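Local coordinates for ribosomal-protein-S5-alanine N-acetyltransferase (Vibrio fischeri, PDB 3IGR) that probably transfers the acetyl group of acetyl-CoA to the N-terminal alanine of ribosomal protein uS5, as a RimJ-type member of the GNAT acetyltransferase family, at residues 148-162 with 168-180. Sequence-based numbering, arbitrary orientation.
Sequences LAALGFVKEGEAKKY and AWEDHILTSKIND
The C-terminal beta hairpin of the GNAT fold pairs strand 154-159 with strand 168-178, antiparallel from Val154 opposite Ser176 to Ala159 opposite His172. A classic beta bulge shifts the register: Glu156 N bonds Leu174 O at 2.7 Å, Gly157 N reaches the same oxygen only weakly, and Leu174 N returns a bond to Gly157 O. Ser176 OG donates a hydrogen bond to Glu156 OE2 (2.6 Å), meeting it from above the carboxylate plane, while Glu156 OE1 forms a salt bridge with Arg132, so both carboxylate oxygens are held. Before the strand, a Schellman motif with Gly152 at positive phi ends the helix. There the Phe153 ring is sandwiched, Lys177 CB over the centre of one face (3.8 Å to the centroid) and Leu148 CD2 over the other. With CG anti to the backbone N (chi1 -167°) and the chain extended beyond it, Lys177 carries NZ to Leu151 O, 2.7 Å away, tying the end of the helix to the strand. At the corner formed by Lys160 and Lys161, Asp171 OD1 accepts a hydrogen bond from Lys161 N on its anti side (2.8 Å). Past the corner, Tyr162 CD2 sits 3.5 Å from His172 CG, over one face of the imidazole, the two planes 55° apart. Strand 168-178 also pairs with strand 132-137, where Thr175 OG1 bonds Ala135 O and Ile173 packs on Tyr137; Leu151 packs against helix 112-126.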
# COMPACT_ATOMS: atom_id res chain seq x y z
N LEU A 148 -3.57 -9.88 -2.40
CA LEU A 148 -2.35 -10.41 -3.01
C LEU A 148 -1.68 -9.39 -3.94
O LEU A 148 -0.46 -9.21 -3.89
CB LEU A 148 -2.63 -11.73 -3.74
CG LEU A 148 -3.05 -12.89 -2.83
CD1 LEU A 148 -3.48 -14.10 -3.64
CD2 LEU A 148 -1.95 -13.27 -1.87
N ALA A 149 -2.48 -8.71 -4.76
CA ALA A 149 -1.94 -7.68 -5.64
C ALA A 149 -1.27 -6.57 -4.83
O ALA A 149 -0.18 -6.10 -5.18
CB ALA A 149 -3.06 -7.09 -6.53
N ALA A 150 -1.91 -6.17 -3.73
CA ALA A 150 -1.41 -5.06 -2.93
C ALA A 150 -0.07 -5.40 -2.26
O ALA A 150 0.73 -4.51 -1.94
CB ALA A 150 -2.43 -4.62 -1.89
N LEU A 151 0.17 -6.70 -2.07
CA LEU A 151 1.35 -7.19 -1.39
C LEU A 151 2.45 -7.61 -2.35
O LEU A 151 3.49 -8.15 -1.93
CB LEU A 151 0.96 -8.35 -0.47
CG LEU A 151 0.07 -7.87 0.68
CD1 LEU A 151 -0.27 -9.03 1.59
CD2 LEU A 151 0.78 -6.78 1.46
N GLY A 152 2.22 -7.37 -3.63
CA GLY A 152 3.21 -7.65 -4.66
C GLY A 152 3.39 -9.10 -5.08
O GLY A 152 4.44 -9.43 -5.61
N PHE A 153 2.39 -9.95 -4.82
CA PHE A 153 2.38 -11.33 -5.37
C PHE A 153 2.20 -11.28 -6.87
O PHE A 153 1.45 -10.46 -7.37
CB PHE A 153 1.27 -12.17 -4.75
CG PHE A 153 1.59 -12.66 -3.36
CD1 PHE A 153 1.60 -11.79 -2.28
CD2 PHE A 153 1.86 -14.01 -3.13
CE1 PHE A 153 1.89 -12.24 -0.99
CE2 PHE A 153 2.17 -14.48 -1.85
CZ PHE A 153 2.17 -13.60 -0.77
N VAL A 154 2.94 -12.12 -7.58
CA VAL A 154 2.93 -12.12 -9.04
C VAL A 154 2.21 -13.38 -9.52
O VAL A 154 2.53 -14.49 -9.06
CB VAL A 154 4.39 -12.07 -9.60
CG1 VAL A 154 4.42 -12.21 -11.15
CG2 VAL A 154 5.06 -10.77 -9.18
N LYS A 155 1.23 -13.21 -10.40
CA LYS A 155 0.54 -14.34 -11.01
C LYS A 155 1.53 -15.23 -11.78
O LYS A 155 2.26 -14.75 -12.64
CB LYS A 155 -0.59 -13.86 -11.94
CG LYS A 155 -1.34 -15.00 -12.67
CD LYS A 155 -2.40 -14.47 -13.66
CE LYS A 155 -2.98 -15.60 -14.49
NZ LYS A 155 -4.20 -15.19 -15.24
N GLU A 156 1.54 -16.53 -11.48
CA GLU A 156 2.39 -17.50 -12.16
C GLU A 156 1.64 -18.33 -13.19
O GLU A 156 2.26 -18.94 -14.06
CB GLU A 156 3.04 -18.44 -11.15
CG GLU A 156 4.00 -17.71 -10.25
CD GLU A 156 4.83 -18.63 -9.41
OE1 GLU A 156 4.39 -19.76 -9.10
OE2 GLU A 156 5.93 -18.20 -9.05
N GLY A 157 0.32 -18.39 -13.04
CA GLY A 157 -0.54 -19.18 -13.92
C GLY A 157 -1.90 -19.49 -13.33
O GLY A 157 -2.38 -18.82 -12.42
N GLU A 158 -2.53 -20.50 -13.89
CA GLU A 158 -3.85 -20.90 -13.44
C GLU A 158 -3.96 -22.41 -13.46
O GLU A 158 -3.60 -23.08 -14.45
CB GLU A 158 -4.95 -20.30 -14.33
CG GLU A 158 -6.34 -20.62 -13.76
CD GLU A 158 -7.47 -19.91 -14.45
OE1 GLU A 158 -8.64 -20.23 -14.15
OE2 GLU A 158 -7.21 -19.03 -15.30
N ALA A 159 -4.45 -22.94 -12.35
CA ALA A 159 -4.70 -24.36 -12.24
C ALA A 159 -6.20 -24.63 -12.33
O ALA A 159 -6.97 -24.29 -11.42
CB ALA A 159 -4.12 -24.89 -10.93
N LYS A 160 -6.63 -25.19 -13.46
CA LYS A 160 -8.04 -25.53 -13.62
C LYS A 160 -8.45 -26.60 -12.60
O LYS A 160 -7.66 -27.50 -12.29
CB LYS A 160 -8.32 -26.00 -15.04
CG LYS A 160 -8.07 -24.92 -16.10
CD LYS A 160 -9.29 -24.04 -16.28
CE LYS A 160 -8.99 -22.81 -17.15
NZ LYS A 160 -8.76 -23.20 -18.57
N LYS A 161 -9.69 -26.50 -12.10
CA LYS A 161 -10.30 -27.57 -11.30
C LYS A 161 -9.33 -28.04 -10.21
O LYS A 161 -8.95 -29.21 -10.12
CB LYS A 161 -10.74 -28.71 -12.23
CG LYS A 161 -11.77 -28.24 -13.30
CD LYS A 161 -12.12 -29.35 -14.25
CE LYS A 161 -13.07 -28.89 -15.34
NZ LYS A 161 -12.63 -29.48 -16.64
N TYR A 162 -8.93 -27.08 -9.39
CA TYR A 162 -7.79 -27.24 -8.53
C TYR A 162 -8.14 -27.86 -7.17
O TYR A 162 -7.52 -28.82 -6.75
CB TYR A 162 -7.15 -25.86 -8.38
CG TYR A 162 -5.86 -25.83 -7.63
CD1 TYR A 162 -4.75 -26.55 -8.08
CD2 TYR A 162 -5.73 -25.06 -6.48
CE1 TYR A 162 -3.53 -26.50 -7.38
CE2 TYR A 162 -4.53 -25.01 -5.77
CZ TYR A 162 -3.44 -25.73 -6.23
OH TYR A 162 -2.27 -25.67 -5.52
N ALA A 168 -17.89 -28.88 -5.94
CA ALA A 168 -17.32 -28.73 -7.30
C ALA A 168 -15.83 -28.39 -7.29
O ALA A 168 -15.33 -27.76 -6.35
CB ALA A 168 -18.09 -27.66 -8.09
N TRP A 169 -15.13 -28.78 -8.35
CA TRP A 169 -13.73 -28.39 -8.54
C TRP A 169 -13.65 -26.92 -8.95
O TRP A 169 -14.38 -26.48 -9.86
CB TRP A 169 -13.09 -29.26 -9.60
CG TRP A 169 -12.92 -30.67 -9.17
CD1 TRP A 169 -13.67 -31.78 -9.57
CD2 TRP A 169 -11.96 -31.16 -8.23
NE1 TRP A 169 -13.20 -32.90 -8.93
CE2 TRP A 169 -12.15 -32.55 -8.11
CE3 TRP A 169 -10.94 -30.54 -7.48
CZ2 TRP A 169 -11.36 -33.34 -7.26
CZ3 TRP A 169 -10.15 -31.32 -6.64
CH2 TRP A 169 -10.37 -32.72 -6.53
N GLU A 170 -12.80 -26.15 -8.28
CA GLU A 170 -12.72 -24.72 -8.55
C GLU A 170 -11.36 -24.35 -9.14
O GLU A 170 -10.33 -24.75 -8.61
CB GLU A 170 -13.01 -23.91 -7.28
CG GLU A 170 -14.47 -24.02 -6.79
CD GLU A 170 -15.42 -23.12 -7.55
OE1 GLU A 170 -14.96 -22.33 -8.40
OE2 GLU A 170 -16.64 -23.18 -7.30
N ASP A 171 -11.38 -23.67 -10.28
CA ASP A 171 -10.18 -23.07 -10.86
C ASP A 171 -9.51 -22.15 -9.82
O ASP A 171 -10.20 -21.52 -9.00
CB ASP A 171 -10.55 -22.26 -12.13
CG ASP A 171 -11.12 -23.12 -13.28
OD1 ASP A 171 -11.14 -24.36 -13.19
OD2 ASP A 171 -11.52 -22.54 -14.31
N HIS A 172 -8.17 -22.08 -9.82
CA HIS A 172 -7.45 -21.15 -8.96
C HIS A 172 -6.33 -20.48 -9.70
O HIS A 172 -5.63 -21.14 -10.50
CB HIS A 172 -6.80 -21.87 -7.78
CG HIS A 172 -7.76 -22.24 -6.69
ND1 HIS A 172 -7.61 -21.82 -5.39
CD2 HIS A 172 -8.87 -23.02 -6.71
CE1 HIS A 172 -8.58 -22.32 -4.65
NE2 HIS A 172 -9.36 -23.06 -5.43
N ILE A 173 -6.14 -19.19 -9.43
CA ILE A 173 -4.98 -18.46 -9.90
C ILE A 173 -3.80 -18.80 -9.02
O ILE A 173 -3.92 -18.81 -7.81
CB ILE A 173 -5.22 -16.92 -9.88
CG1 ILE A 173 -6.49 -16.54 -10.66
CG2 ILE A 173 -4.01 -16.17 -10.40
CD1 ILE A 173 -6.46 -16.90 -12.14
N LEU A 174 -2.66 -19.12 -9.62
CA LEU A 174 -1.46 -19.39 -8.82
C LEU A 174 -0.61 -18.13 -8.78
O LEU A 174 -0.35 -17.51 -9.81
CB LEU A 174 -0.64 -20.56 -9.41
CG LEU A 174 -1.44 -21.82 -9.81
CD1 LEU A 174 -0.60 -22.75 -10.66
CD2 LEU A 174 -1.96 -22.52 -8.58
N THR A 175 -0.20 -17.75 -7.59
CA THR A 175 0.62 -16.55 -7.42
C THR A 175 1.76 -16.81 -6.45
O THR A 175 1.71 -17.77 -5.65
CB THR A 175 -0.21 -15.32 -6.91
OG1 THR A 175 -0.49 -15.45 -5.51
CG2 THR A 175 -1.51 -15.18 -7.67
N SER A 176 2.79 -15.97 -6.50
CA SER A 176 3.86 -16.11 -5.54
C SER A 176 4.55 -14.78 -5.26
O SER A 176 4.44 -13.83 -6.04
CB SER A 176 4.89 -17.14 -6.00
OG SER A 176 5.67 -16.56 -7.02
N LYS A 177 5.24 -14.72 -4.13
CA LYS A 177 6.16 -13.64 -3.86
C LYS A 177 7.51 -14.27 -3.53
O LYS A 177 7.58 -15.22 -2.75
CB LYS A 177 5.65 -12.80 -2.69
CG LYS A 177 6.39 -11.48 -2.54
CD LYS A 177 5.79 -10.63 -1.42
CE LYS A 177 6.50 -9.28 -1.36
NZ LYS A 177 5.75 -8.30 -0.53
N ILE A 178 8.57 -13.72 -4.14
CA ILE A 178 9.94 -14.26 -4.06
C ILE A 178 10.79 -13.26 -3.29
O ILE A 178 10.77 -12.06 -3.56
CB ILE A 178 10.52 -14.51 -5.50
CG1 ILE A 178 9.79 -15.70 -6.17
CG2 ILE A 178 12.03 -14.76 -5.47
CD1 ILE A 178 9.94 -15.75 -7.72
N ASN A 179 11.54 -13.78 -2.33
CA ASN A 179 12.41 -12.98 -1.50
C ASN A 179 13.76 -12.84 -2.18
O ASN A 179 14.55 -13.78 -2.16
CB ASN A 179 12.54 -13.69 -0.16
CG ASN A 179 13.55 -13.04 0.79
OD1 ASN A 179 14.00 -11.91 0.58
ND2 ASN A 179 13.89 -13.77 1.86
N ASP A 180 14.03 -11.67 -2.78
CA ASP A 180 15.29 -11.41 -3.51
C ASP A 180 16.51 -11.42 -2.59
O ASP A 180 17.64 -11.61 -3.05
CB ASP A 180 15.27 -10.07 -4.28
CG ASP A 180 14.32 -10.07 -5.48
OD1 ASP A 180 13.76 -11.13 -5.82
OD2 ASP A 180 14.13 -8.98 -6.09